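PDB 6MVF: beta-galactosidase/beta-glucuronidase from Faecalibacterium prausnitzii L2-6, which binds flavin mononucleotide and, as a family 2 glycoside hydrolase, probably cleaves beta-glucuronides. Local coordinates for residues 104-109 with 123-128; 317-321 with 340-346; 360-366 with 408-413; 569-573 with 600-604. All blocks are in the same frame, centred on the assembly; numbering follows the deposited sequence.

Contact 1. Residues 104-109 with 123-128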
loop_
_atom_site.group_PDB
_atom_site.type_symbol
_atom_site.label_atom_id
_atom_site.label_comp_id
_atom_site.label_asym_id
_atom_site.label_seq_id
_atom_site.Cartn_x
_atom_site.Cartn_y
_atom_site.Cartn_z
ATOM N N VAL A 104 -18.471 10.293 -31.491
ATOM C CA VAL A 104 -19.234 10.524 -30.272
ATOM C C VAL A 104 -20.693 10.717 -30.669
ATOM O O VAL A 104 -21.011 11.586 -31.493
ATOM C CB VAL A 104 -18.702 11.726 -29.482
ATOM C CG1 VAL A 104 -19.574 11.978 -28.262
ATOM C CG2 VAL A 104 -17.268 11.473 -29.069
ATOM N N ASN A 105 -21.578 9.893 -30.091
ATOM C CA ASN A 105 -23.011 9.960 -30.364
ATOM C C ASN A 105 -23.292 10.032 -31.867
ATOM O O ASN A 105 -24.101 10.831 -32.335
ATOM C CB ASN A 105 -23.644 11.150 -29.640
ATOM C CG ASN A 105 -23.538 11.059 -28.127
ATOM O OD1 ASN A 105 -23.684 9.982 -27.525
ATOM N ND2 ASN A 105 -23.297 12.205 -27.498
ATOM N N GLY A 106 -22.577 9.227 -32.645
ATOM C CA GLY A 106 -22.831 9.111 -34.063
ATOM C C GLY A 106 -21.939 9.947 -34.962
ATOM O O GLY A 106 -21.653 9.523 -36.087
ATOM N N THR A 107 -21.484 11.110 -34.497
ATOM C CA THR A 107 -20.743 12.054 -35.334
ATOM C C THR A 107 -19.233 11.835 -35.237
ATOM O O THR A 107 -18.698 11.629 -34.142
ATOM C CB THR A 107 -21.087 13.483 -34.912
ATOM O OG1 THR A 107 -22.494 13.703 -35.077
ATOM C CG2 THR A 107 -20.304 14.500 -35.721
ATOM N N VAL A 108 -18.543 11.894 -36.389
ATOM C CA VAL A 108 -17.084 11.762 -36.397
ATOM C C VAL A 108 -16.468 12.910 -35.613
ATOM O O VAL A 108 -16.755 14.084 -35.868
ATOM C CB VAL A 108 -16.529 11.733 -37.832
ATOM C CG1 VAL A 108 -15.015 11.641 -37.808
ATOM C CG2 VAL A 108 -17.080 10.560 -38.622
ATOM N N ALA A 109 -15.629 12.573 -34.637
ATOM C CA ALA A 109 -14.858 13.568 -33.894
ATOM C C ALA A 109 -13.453 13.759 -34.443
ATOM O O ALA A 109 -12.946 14.881 -34.418
ATOM C CB ALA A 109 -14.773 13.190 -32.411
ATOM N N ILE A 123 -14.284 16.886 -28.129
ATOM C CA ILE A 123 -15.629 16.378 -28.342
ATOM C C ILE A 123 -16.660 17.161 -27.534
ATOM O O ILE A 123 -17.753 16.659 -27.296
ATOM C CB ILE A 123 -15.725 14.877 -28.037
ATOM C CG1 ILE A 123 -15.486 14.628 -26.551
ATOM C CG2 ILE A 123 -14.712 14.114 -28.863
ATOM C CD1 ILE A 123 -16.042 13.326 -26.068
ATOM N N THR A 124 -16.323 18.388 -27.121
ATOM C CA THR A 124 -17.196 19.202 -26.275
ATOM C C THR A 124 -18.607 19.286 -26.848
ATOM O O THR A 124 -19.592 18.922 -26.187
ATOM C CB THR A 124 -16.612 20.619 -26.126
ATOM O OG1 THR A 124 -15.287 20.552 -25.590
ATOM C CG2 THR A 124 -17.491 21.483 -25.215
ATOM N N ASP A 125 -18.708 19.768 -28.091
ATOM C CA ASP A 125 -19.970 20.026 -28.770
ATOM C C ASP A 125 -20.694 18.758 -29.232
ATOM O O ASP A 125 -21.863 18.847 -29.614
ATOM C CB ASP A 125 -19.716 20.960 -29.959
ATOM C CG ASP A 125 -19.121 22.313 -29.529
ATOM O OD1 ASP A 125 -19.584 22.892 -28.508
ATOM O OD2 ASP A 125 -18.176 22.787 -30.206
ATOM N N LEU A 126 -20.055 17.591 -29.202
ATOM C CA LEU A 126 -20.750 16.338 -29.457
ATOM C C LEU A 126 -21.288 15.697 -28.182
ATOM O O LEU A 126 -21.838 14.593 -28.238
ATOM C CB LEU A 126 -19.819 15.368 -30.184
ATOM C CG LEU A 126 -18.940 16.080 -31.223
ATOM C CD1 LEU A 126 -17.910 15.123 -31.854
ATOM C CD2 LEU A 126 -19.785 16.759 -32.291
ATOM N N CYS A 127 -21.172 16.375 -27.044
ATOM C CA CYS A 127 -21.527 15.818 -25.749
ATOM C C CYS A 127 -22.878 16.338 -25.282
ATOM O O CYS A 127 -23.189 17.527 -25.424
ATOM C CB CYS A 127 -20.472 16.168 -24.696
ATOM S SG CYS A 127 -18.926 15.244 -24.823
ATOM N N ARG A 128 -23.670 15.438 -24.718
ATOM C CA ARG A 128 -24.883 15.777 -23.996
ATOM C C ARG A 128 -24.711 15.368 -22.536
ATOM O O ARG A 128 -23.846 14.558 -22.192
ATOM C CB ARG A 128 -26.097 15.077 -24.607
ATOM C CG ARG A 128 -26.087 13.593 -24.405
ATOM C CD ARG A 128 -26.480 12.852 -25.661
ATOM N NE ARG A 128 -26.443 11.419 -25.409
ATOM C CZ ARG A 128 -26.841 10.484 -26.263
ATOM N NH1 ARG A 128 -27.301 10.819 -27.463
ATOM N NH2 ARG A 128 -26.772 9.205 -25.905
#

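Contact 2. Residues 317-321 with 340-346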
loop_
_atom_site.group_PDB
_atom_site.type_symbol
_atom_site.label_atom_id
_atom_site.label_comp_id
_atom_site.label_asym_id
_atom_site.label_seq_id
_atom_site.Cartn_x
_atom_site.Cartn_y
_atom_site.Cartn_z
ATOM N N HIS A 317 6.057 -2.738 -18.585
ATOM C CA HIS A 317 7.108 -1.894 -19.135
ATOM C C HIS A 317 8.267 -1.759 -18.157
ATOM O O HIS A 317 9.431 -1.945 -18.534
ATOM C CB HIS A 317 6.544 -0.523 -19.505
ATOM C CG HIS A 317 5.536 -0.566 -20.609
ATOM N ND1 HIS A 317 5.796 -1.159 -21.830
ATOM C CD2 HIS A 317 4.273 -0.082 -20.683
ATOM C CE1 HIS A 317 4.735 -1.034 -22.607
ATOM N NE2 HIS A 317 3.797 -0.385 -21.936
ATOM N N TYR A 318 7.963 -1.457 -16.888
ATOM C CA TYR A 318 9.007 -1.325 -15.875
ATOM C C TYR A 318 9.707 -2.649 -15.617
ATOM O O TYR A 318 10.904 -2.665 -15.323
ATOM C CB TYR A 318 8.422 -0.744 -14.579
ATOM C CG TYR A 318 8.325 0.776 -14.606
ATOM C CD1 TYR A 318 7.282 1.423 -15.263
ATOM C CD2 TYR A 318 9.288 1.564 -13.995
ATOM C CE1 TYR A 318 7.191 2.821 -15.289
ATOM C CE2 TYR A 318 9.214 2.961 -14.022
ATOM C CZ TYR A 318 8.168 3.583 -14.667
ATOM O OH TYR A 318 8.102 4.960 -14.698
ATOM N N GLN A 319 9.003 -3.770 -15.746
ATOM C CA GLN A 319 9.674 -5.054 -15.584
ATOM C C GLN A 319 10.704 -5.268 -16.689
ATOM O O GLN A 319 11.838 -5.694 -16.426
ATOM C CB GLN A 319 8.652 -6.186 -15.564
ATOM C CG GLN A 319 9.272 -7.539 -15.248
ATOM C CD GLN A 319 8.438 -8.730 -15.725
ATOM O OE1 GLN A 319 7.393 -8.572 -16.372
ATOM N NE2 GLN A 319 8.904 -9.932 -15.411
ATOM N N ASP A 320 10.321 -4.988 -17.940
ATOM C CA ASP A 320 11.294 -4.982 -19.032
ATOM C C ASP A 320 12.503 -4.111 -18.697
ATOM O O ASP A 320 13.652 -4.547 -18.815
ATOM C CB ASP A 320 10.638 -4.485 -20.321
ATOM C CG ASP A 320 9.806 -5.559 -21.010
ATOM O OD1 ASP A 320 9.714 -6.710 -20.491
ATOM O OD2 ASP A 320 9.244 -5.234 -22.085
ATOM N N ALA A 321 12.250 -2.873 -18.258
ATOM C CA ALA A 321 13.334 -1.946 -17.985
ATOM C C ALA A 321 14.252 -2.477 -16.895
ATOM O O ALA A 321 15.480 -2.408 -17.024
ATOM C CB ALA A 321 12.760 -0.589 -17.605
ATOM N N SER A 340 5.594 3.166 -25.438
ATOM C CA SER A 340 4.693 3.710 -24.430
ATOM C C SER A 340 5.366 4.822 -23.634
ATOM O O SER A 340 6.556 4.752 -23.308
ATOM C CB SER A 340 4.261 2.601 -23.482
ATOM O OG SER A 340 3.679 3.135 -22.308
ATOM N N GLN A 341 4.593 5.848 -23.286
ATOM C CA GLN A 341 5.104 6.818 -22.330
ATOM C C GLN A 341 5.646 6.120 -21.089
ATOM O O GLN A 341 6.694 6.505 -20.559
ATOM C CB GLN A 341 4.025 7.832 -21.976
ATOM C CG GLN A 341 3.776 8.866 -23.090
ATOM C CD GLN A 341 5.071 9.417 -23.653
ATOM O OE1 GLN A 341 5.853 10.044 -22.933
ATOM N NE2 GLN A 341 5.325 9.147 -24.941
ATOM N N ASP A 342 4.997 5.037 -20.665
ATOM C CA ASP A 342 5.519 4.269 -19.539
ATOM C C ASP A 342 6.959 3.829 -19.776
ATOM O O ASP A 342 7.801 3.932 -18.867
ATOM C CB ASP A 342 4.631 3.052 -19.253
ATOM C CG ASP A 342 3.246 3.432 -18.702
ATOM O OD1 ASP A 342 3.042 4.606 -18.289
ATOM O OD2 ASP A 342 2.356 2.542 -18.694
ATOM N N PHE A 343 7.281 3.339 -20.982
ATOM C CA PHE A 343 8.645 2.833 -21.117
ATOM C C PHE A 343 9.657 3.966 -21.214
ATOM O O PHE A 343 10.764 3.839 -20.677
ATOM C CB PHE A 343 8.804 1.869 -22.303
ATOM C CG PHE A 343 10.087 1.058 -22.233
ATOM C CD1 PHE A 343 10.120 -0.165 -21.563
ATOM C CD2 PHE A 343 11.275 1.547 -22.765
ATOM C CE1 PHE A 343 11.304 -0.903 -21.453
ATOM C CE2 PHE A 343 12.464 0.803 -22.661
ATOM C CZ PHE A 343 12.473 -0.420 -21.998
ATOM N N TYR A 344 9.307 5.080 -21.875
ATOM C CA TYR A 344 10.203 6.234 -21.846
ATOM C C TYR A 344 10.379 6.736 -20.422
ATOM O O TYR A 344 11.505 7.010 -19.995
ATOM C CB TYR A 344 9.706 7.358 -22.753
ATOM C CG TYR A 344 9.714 7.007 -24.227
ATOM C CD1 TYR A 344 10.881 6.610 -24.865
ATOM C CD2 TYR A 344 8.542 7.050 -24.973
ATOM C CE1 TYR A 344 10.877 6.265 -26.205
ATOM C CE2 TYR A 344 8.526 6.706 -26.304
ATOM C CZ TYR A 344 9.695 6.315 -26.922
ATOM O OH TYR A 344 9.670 5.973 -28.253
ATOM N N ASP A 345 9.285 6.806 -19.656
ATOM C CA ASP A 345 9.379 7.144 -18.237
ATOM C C ASP A 345 10.355 6.221 -17.501
ATOM O O ASP A 345 11.265 6.688 -16.800
ATOM C CB ASP A 345 7.993 7.077 -17.596
ATOM C CG ASP A 345 7.084 8.232 -18.015
ATOM O OD1 ASP A 345 7.618 9.300 -18.408
ATOM O OD2 ASP A 345 5.832 8.069 -17.930
ATOM N N ALA A 346 10.181 4.899 -17.660
ATOM C CA ALA A 346 11.109 3.941 -17.067
ATOM C C ALA A 346 12.553 4.179 -17.504
ATOM O O ALA A 346 13.478 3.974 -16.711
ATOM C CB ALA A 346 10.700 2.516 -17.411
HETATM O O HOH W 1 5.359 6.049 -16.148
#

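Contact 3. Residues 360-366 with 408-413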
loop_
_atom_site.group_PDB
_atom_site.type_symbol
_atom_site.label_atom_id
_atom_site.label_comp_id
_atom_site.label_asym_id
_atom_site.label_seq_id
_atom_site.Cartn_x
_atom_site.Cartn_y
_atom_site.Cartn_z
ATOM N N PHE A 360 9.253 3.836 -40.399
ATOM C CA PHE A 360 9.629 3.997 -41.807
ATOM C C PHE A 360 10.590 2.858 -42.166
ATOM O O PHE A 360 11.816 2.987 -42.112
ATOM C CB PHE A 360 10.247 5.377 -41.994
ATOM C CG PHE A 360 10.479 5.764 -43.418
ATOM C CD1 PHE A 360 9.837 5.092 -44.452
ATOM C CD2 PHE A 360 11.368 6.805 -43.724
ATOM C CE1 PHE A 360 10.065 5.461 -45.770
ATOM C CE2 PHE A 360 11.609 7.177 -45.033
ATOM C CZ PHE A 360 10.960 6.510 -46.060
ATOM N N ILE A 361 10.022 1.705 -42.519
ATOM C CA ILE A 361 10.762 0.449 -42.484
ATOM C C ILE A 361 10.669 -0.297 -43.816
ATOM O O ILE A 361 9.593 -0.397 -44.418
ATOM C CB ILE A 361 10.264 -0.438 -41.320
ATOM C CG1 ILE A 361 11.099 -1.714 -41.190
ATOM C CG2 ILE A 361 8.794 -0.755 -41.467
ATOM C CD1 ILE A 361 11.193 -2.223 -39.751
ATOM N N SER A 362 11.821 -0.808 -44.271
ATOM C CA SER A 362 11.956 -1.869 -45.274
ATOM C C SER A 362 11.749 -1.430 -46.717
ATOM O O SER A 362 12.649 -1.602 -47.543
ATOM C CB SER A 362 10.996 -3.022 -44.993
ATOM O OG SER A 362 11.555 -3.945 -44.087
ATOM N N VAL A 363 10.565 -0.903 -47.031
ATOM C CA VAL A 363 10.088 -0.727 -48.402
ATOM C C VAL A 363 9.518 0.674 -48.530
ATOM O O VAL A 363 8.476 0.981 -47.942
ATOM C CB VAL A 363 9.018 -1.761 -48.780
ATOM C CG1 VAL A 363 8.396 -1.385 -50.117
ATOM C CG2 VAL A 363 9.597 -3.180 -48.791
ATOM N N PHE A 364 10.176 1.517 -49.315
ATOM C CA PHE A 364 9.659 2.858 -49.537
ATOM C C PHE A 364 8.395 2.791 -50.382
ATOM O O PHE A 364 8.351 2.091 -51.402
ATOM C CB PHE A 364 10.707 3.729 -50.221
ATOM C CG PHE A 364 10.211 5.089 -50.567
ATOM C CD1 PHE A 364 10.120 6.073 -49.592
ATOM C CD2 PHE A 364 9.819 5.388 -51.865
ATOM C CE1 PHE A 364 9.657 7.336 -49.906
ATOM C CE2 PHE A 364 9.350 6.648 -52.181
ATOM C CZ PHE A 364 9.268 7.626 -51.201
ATOM N N LYS A 365 7.363 3.504 -49.939
ATOM C CA LYS A 365 6.096 3.640 -50.649
ATOM C C LYS A 365 6.011 5.033 -51.266
ATOM O O LYS A 365 6.084 6.039 -50.546
ATOM C CB LYS A 365 4.912 3.434 -49.703
ATOM C CG LYS A 365 4.660 2.038 -49.232
ATOM C CD LYS A 365 3.350 2.029 -48.449
ATOM C CE LYS A 365 2.956 0.635 -48.041
ATOM N NZ LYS A 365 1.743 0.688 -47.198
ATOM N N SER A 366 5.811 5.091 -52.583
ATOM C CA SER A 366 5.710 6.347 -53.318
ATOM C C SER A 366 4.368 7.036 -53.070
ATOM O O SER A 366 3.379 6.418 -52.670
ATOM C CB SER A 366 5.869 6.099 -54.812
ATOM O OG SER A 366 4.855 5.211 -55.245
ATOM N N GLU A 408 12.981 9.351 -54.912
ATOM C CA GLU A 408 11.908 9.749 -54.002
ATOM C C GLU A 408 12.236 9.361 -52.562
ATOM O O GLU A 408 12.020 10.153 -51.635
ATOM C CB GLU A 408 10.590 9.110 -54.444
ATOM C CG GLU A 408 9.382 10.038 -54.467
ATOM C CD GLU A 408 8.080 9.295 -54.815
ATOM O OE1 GLU A 408 7.149 9.276 -53.977
ATOM O OE2 GLU A 408 7.992 8.716 -55.924
ATOM N N LEU A 409 12.770 8.147 -52.366
ATOM C CA LEU A 409 13.142 7.666 -51.037
ATOM C C LEU A 409 14.235 8.528 -50.419
ATOM O O LEU A 409 14.228 8.777 -49.207
ATOM C CB LEU A 409 13.602 6.202 -51.123
ATOM C CG LEU A 409 14.306 5.453 -49.975
ATOM C CD1 LEU A 409 14.406 3.991 -50.344
ATOM C CD2 LEU A 409 15.713 5.962 -49.615
ATOM N N VAL A 410 15.224 8.928 -51.220
ATOM C CA VAL A 410 16.334 9.709 -50.687
ATOM C C VAL A 410 15.853 11.089 -50.249
ATOM O O VAL A 410 16.263 11.602 -49.200
ATOM C CB VAL A 410 17.470 9.798 -51.729
ATOM C CG1 VAL A 410 18.545 10.753 -51.259
ATOM C CG2 VAL A 410 18.062 8.422 -52.013
ATOM N N ASP A 411 14.977 11.713 -51.045
ATOM C CA ASP A 411 14.481 13.043 -50.708
ATOM C C ASP A 411 13.702 13.014 -49.412
ATOM O O ASP A 411 13.735 13.972 -48.634
ATOM C CB ASP A 411 13.599 13.588 -51.829
ATOM C CG ASP A 411 14.381 13.891 -53.085
ATOM O OD1 ASP A 411 15.628 13.950 -52.995
ATOM O OD2 ASP A 411 13.754 14.068 -54.153
ATOM N N THR A 412 12.979 11.923 -49.172
ATOM C CA THR A 412 12.235 11.801 -47.930
ATOM C C THR A 412 13.188 11.762 -46.739
ATOM O O THR A 412 12.899 12.338 -45.685
ATOM C CB THR A 412 11.335 10.562 -47.990
ATOM O OG1 THR A 412 10.402 10.716 -49.066
ATOM C CG2 THR A 412 10.568 10.370 -46.681
ATOM N N HIS A 413 14.360 11.142 -46.908
ATOM C CA HIS A 413 15.317 11.121 -45.806
ATOM C C HIS A 413 15.907 12.503 -45.551
ATOM O O HIS A 413 16.190 12.842 -44.403
ATOM C CB HIS A 413 16.407 10.080 -46.058
ATOM C CG HIS A 413 15.967 8.670 -45.780
ATOM N ND1 HIS A 413 15.002 8.028 -46.526
ATOM C CD2 HIS A 413 16.350 7.788 -44.826
ATOM C CE1 HIS A 413 14.810 6.810 -46.048
ATOM N NE2 HIS A 413 15.619 6.636 -45.017
#

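Contact 4. Residues 569-573 with 600-604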
loop_
_atom_site.group_PDB
_atom_site.type_symbol
_atom_site.label_atom_id
_atom_site.label_comp_id
_atom_site.label_asym_id
_atom_site.label_seq_id
_atom_site.Cartn_x
_atom_site.Cartn_y
_atom_site.Cartn_z
ATOM N N TYR A 569 23.873 -13.953 -19.864
ATOM C CA TYR A 569 24.933 -13.907 -18.863
ATOM C C TYR A 569 26.296 -13.593 -19.458
ATOM O O TYR A 569 27.177 -13.128 -18.729
ATOM C CB TYR A 569 24.979 -15.232 -18.088
ATOM C CG TYR A 569 23.726 -15.464 -17.266
ATOM C CD1 TYR A 569 23.580 -14.888 -15.999
ATOM C CD2 TYR A 569 22.674 -16.223 -17.765
ATOM C CE1 TYR A 569 22.425 -15.086 -15.243
ATOM C CE2 TYR A 569 21.501 -16.422 -17.020
ATOM C CZ TYR A 569 21.390 -15.850 -15.767
ATOM O OH TYR A 569 20.248 -16.036 -15.043
ATOM N N VAL A 570 26.496 -13.835 -20.759
ATOM C CA VAL A 570 27.658 -13.273 -21.440
ATOM C C VAL A 570 27.688 -11.756 -21.253
ATOM O O VAL A 570 28.670 -11.185 -20.767
ATOM C CB VAL A 570 27.646 -13.639 -22.935
ATOM C CG1 VAL A 570 28.702 -12.800 -23.695
ATOM C CG2 VAL A 570 27.853 -15.147 -23.142
ATOM N N TYR A 571 26.605 -11.083 -21.645
ATOM C CA TYR A 571 26.565 -9.632 -21.538
ATOM C C TYR A 571 26.597 -9.176 -20.093
ATOM O O TYR A 571 27.248 -8.176 -19.775
ATOM C CB TYR A 571 25.337 -9.088 -22.261
ATOM C CG TYR A 571 25.593 -9.175 -23.721
ATOM C CD1 TYR A 571 26.641 -8.477 -24.284
ATOM C CD2 TYR A 571 24.868 -10.022 -24.520
ATOM C CE1 TYR A 571 26.922 -8.576 -25.609
ATOM C CE2 TYR A 571 25.135 -10.125 -25.862
ATOM C CZ TYR A 571 26.159 -9.396 -26.404
ATOM O OH TYR A 571 26.433 -9.495 -27.746
ATOM N N GLN A 572 25.929 -9.906 -19.198
ATOM C CA GLN A 572 25.958 -9.522 -17.795
ATOM C C GLN A 572 27.381 -9.523 -17.265
ATOM O O GLN A 572 27.803 -8.568 -16.602
ATOM C CB GLN A 572 25.078 -10.438 -16.954
ATOM C CG GLN A 572 24.795 -9.821 -15.604
ATOM C CD GLN A 572 23.831 -10.630 -14.767
ATOM O OE1 GLN A 572 24.017 -11.837 -14.571
ATOM N NE2 GLN A 572 22.785 -9.962 -14.255
ATOM N N ALA A 573 28.147 -10.572 -17.570
ATOM C CA ALA A 573 29.555 -10.585 -17.169
ATOM C C ALA A 573 30.361 -9.463 -17.845
ATOM O O ALA A 573 31.286 -8.913 -17.238
ATOM C CB ALA A 573 30.178 -11.963 -17.455
ATOM N N VAL A 600 31.848 -21.218 -17.942
ATOM C CA VAL A 600 31.438 -20.272 -16.909
ATOM C C VAL A 600 31.648 -18.845 -17.410
ATOM O O VAL A 600 32.687 -18.514 -17.994
ATOM C CB VAL A 600 32.183 -20.496 -15.574
ATOM C CG1 VAL A 600 31.693 -19.512 -14.553
ATOM C CG2 VAL A 600 31.968 -21.896 -15.067
ATOM N N TYR A 601 30.642 -18.003 -17.180
ATOM C CA TYR A 601 30.728 -16.563 -17.377
ATOM C C TYR A 601 30.810 -15.872 -16.020
ATOM O O TYR A 601 30.086 -16.236 -15.089
ATOM C CB TYR A 601 29.510 -16.050 -18.137
ATOM C CG TYR A 601 29.277 -16.758 -19.440
ATOM C CD1 TYR A 601 30.332 -17.004 -20.308
ATOM C CD2 TYR A 601 28.009 -17.191 -19.804
ATOM C CE1 TYR A 601 30.136 -17.638 -21.511
ATOM C CE2 TYR A 601 27.800 -17.846 -21.013
ATOM C CZ TYR A 601 28.877 -18.060 -21.858
ATOM O OH TYR A 601 28.707 -18.693 -23.066
ATOM N N SER A 602 31.695 -14.881 -15.907
ATOM C CA SER A 602 31.843 -14.158 -14.652
ATOM C C SER A 602 32.464 -12.792 -14.910
ATOM O O SER A 602 33.291 -12.638 -15.810
ATOM C CB SER A 602 32.698 -14.947 -13.657
ATOM O OG SER A 602 32.728 -14.249 -12.430
ATOM N N ASN A 603 32.055 -11.802 -14.117
ATOM C CA ASN A 603 32.779 -10.543 -14.097
ATOM C C ASN A 603 33.892 -10.533 -13.051
ATOM O O ASN A 603 34.561 -9.516 -12.875
ATOM C CB ASN A 603 31.821 -9.345 -13.920
ATOM C CG ASN A 603 30.936 -9.454 -12.710
ATOM O OD1 ASN A 603 31.200 -10.223 -11.776
ATOM N ND2 ASN A 603 29.875 -8.666 -12.708
ATOM N N GLN A 604 34.113 -11.644 -12.370
ATOM C CA GLN A 604 35.358 -11.885 -11.669
ATOM C C GLN A 604 36.370 -12.459 -12.647
ATOM O O GLN A 604 36.019 -12.932 -13.731
ATOM C CB GLN A 604 35.142 -12.860 -10.516
ATOM C CG GLN A 604 33.890 -12.584 -9.735
ATOM C CD GLN A 604 33.953 -11.288 -8.946
ATOM O OE1 GLN A 604 34.224 -11.295 -7.749
ATOM N NE2 GLN A 604 33.669 -10.176 -9.607
#

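Contact 1. Residues 104-109 with 123-128
A beta hairpin in the sugar-binding domain packs its Val104 and Ala109 against Ile123 and Leu126 of a loop. The hairpin joins strands 99-104 and 107-113 through a type I' turn from Val104 to Thr107. Leu126 lies against Val104, Thr107 and Ala109. Its CB lies 3.9 Å from Val104 CB, and its CD1 is 3.7 Å from Ala109 CB. Thr107 CG2 borders CD2, the other branch of the same leucine. Ile123 adds a second apolar patch: its CG2 is 3.7 Å from Ala109 CB and also meets Val104 CG2.

The polar end is built on Asn105. Its ND2 gives a hydrogen bond of 2.9 Å to Leu126 O, nearly in line with the carbonyl bond though bent at the hydrogen (139°). The amide stacks on the Arg128 guanidinium, with the planes 19° apart and Asn105 OD1 above the middle of the group. Further bonds hold both groups: Asn105 OD1 accepts from Glu133 N, and Arg128 NE donates to Asp131 O.

Ile123 also touches Val89 and Val91 of the other sheet. The loop leads from strand 119-122 of that sheet to strand 131-139 of the hairpin's sheet, as in the beta-sandwich of the family 2 sugar-binding domain.

Contact 2. Residues 317-321 with 340-346
Tyr318 and Ala321 on one helix meet Ala346 on the next, and the methyl of Ala346 fills the hollow between them. This CB sits over the centre of one face of the Tyr318 ring, 3.7 Å from its centroid, in a CH-pi contact. The methyl is also 3.7 Å from Ala321 CB. The two small side chains meet directly, and the axes of the short segments 317-321 and 341-346 approach to 8.9 Å, crossing at -36°.

Phe343, on the same helix as Ala346, is the larger bump. Its CG is anti to the backbone N (chi1 -164°), and this carries the ring across to the first helix. There CE1 touches Ala321, with Asp320 CB at the ring edge, 3.8 Å away. His317 is the answering bump. Its ring extends past Asp342 CB, and Ser340 CB lies over one face, 3.4 Å from NE2. Ser340 OG caps its own helix by accepting from Asp342 N. His317 ND1 is bonded to Arg301, which also forms a salt bridge with Asp320.

Beside the Tyr318 hydroxyl, one water bridges the helices. It donates to Asp345 OD2 at 2.7 Å and to Tyr318 OH at 3.3 Å, lying at the edge of the tyrosine ring in its plane. The hydroxyl is also bonded to Glu349.

Phe343 reaches on to Ile332 and Leu334 of strand 331-334, beneath the helices. Two neighbouring outer helices, running roughly the same way and backed by the strand between them, are typical of a TIM barrel.

Contact 3. Residues 360-366 with 408-413
Phe364 lies with one ring face against Leu409, and this apolar packing is a central part of the contact. Leu409 CB stands 3.9 Å from the ring centroid, 21° off the normal, a CH-pi contact. The two side chains slide past each other in opposite directions, which brings Leu409 CD1 beside Phe364 CB. Phe364 CG is anti to its own nitrogen (chi1 176°), extending the ring over the helix backbone. Glu408 CB meets it at CE2, and Thr412 OG1 is near CE1. With alanine in place of Phe364 the ring is gone, which is likely to open a gap above Leu409 and leave Glu408 CB and Thr412 OG1 without this packing partner.

The second aromatic group is Phe360 with His413. Their rings meet obliquely, with centroids 5.1 Å apart and planes at 37°. Thr412 CG2 also touches Phe360, 3.7 Å from its CE2.

Hydrogen bonds fix the helix side chains from within. His413 ND1 donates to Leu409 O at 2.9 Å, while NE2 is bonded to Ser397. Thr412 OG1 donates to Glu408 O at 3.1 Å. That carbonyl also accepts from Thr412 N, which comes from the opposite face of its plane. The Glu408 carboxylate lies against Ser366, and OE1 accepts from Gly367 N.

Residues 360-366 belong to the loop between strand 353-357 and helix 368-385. They lie against the start of helix 407-423, with Phe360 also touching Ser397 of strand 391-398 and Val374 of helix 368-385.

Contact 4. Residues 569-573 with 600-604
Tyr569 and Val570 pack on Tyr601 where helix 566-575, in the family 2 TIM-barrel region, meets strand 596-602 of the following beta-rich region (DUF4982). Tyr569 touches with its base: CB is 4.0 Å from Tyr601 CD2. Its ring leads away to stack on His582.

Val570 comes next and packs on the ring. Its CG2 lies over one face of the Tyr601 ring, off centre, 3.6 Å from the centroid. This methyl is anti to the carbonyl carbon of Val570 and faces the strand. The Tyr601 hydroxyl goes on to a hydrogen bond with Glu515 of helix 507-522. A leucine at Tyr601 would probably leave Glu515 without this partner and deprive the Val570 methyl of its flat seat.

Gln572 stands at the margin, its NE2 bonded to Glu326 O. Ala573 follows, where the two segments draw together: its CA is 4.5 Å from Asn603 CA. Ala573 CB packs 3.5 Å from Ser602 C, and its carbonyl oxygen is near Asn603 CB. Asn603 is held by backbone atoms just beyond the helix, with ND2 donating to Ala576 O and Asp578 O. Beside it Ser602 OG, also hydrogen-bonded to Met580 O, closes an ST turn, accepting from Gln604 N at 3.0 Å.

In the fold
The four contacts follow one another along the chain and none touches another. Contacts 2 and 3 both lie in the TIM-barrel region, with nearest atoms about 12 Å apart. Contact 4 leaves the barrel for the next region. Its nearest atoms are about 11 Å from contact 2, and the bond from Gln572 to Glu326 links it to helix 314-327 of contact 2. Contact 1 lies in the sugar-binding domain, its centre about 58 Å from that of contact 4. Contact 3 faces the same domain, where Lys365 pairs with Asp142. None forms part of the FMN pocket, but helix 407-423 of contact 3 carries Leu423 of that pocket further along.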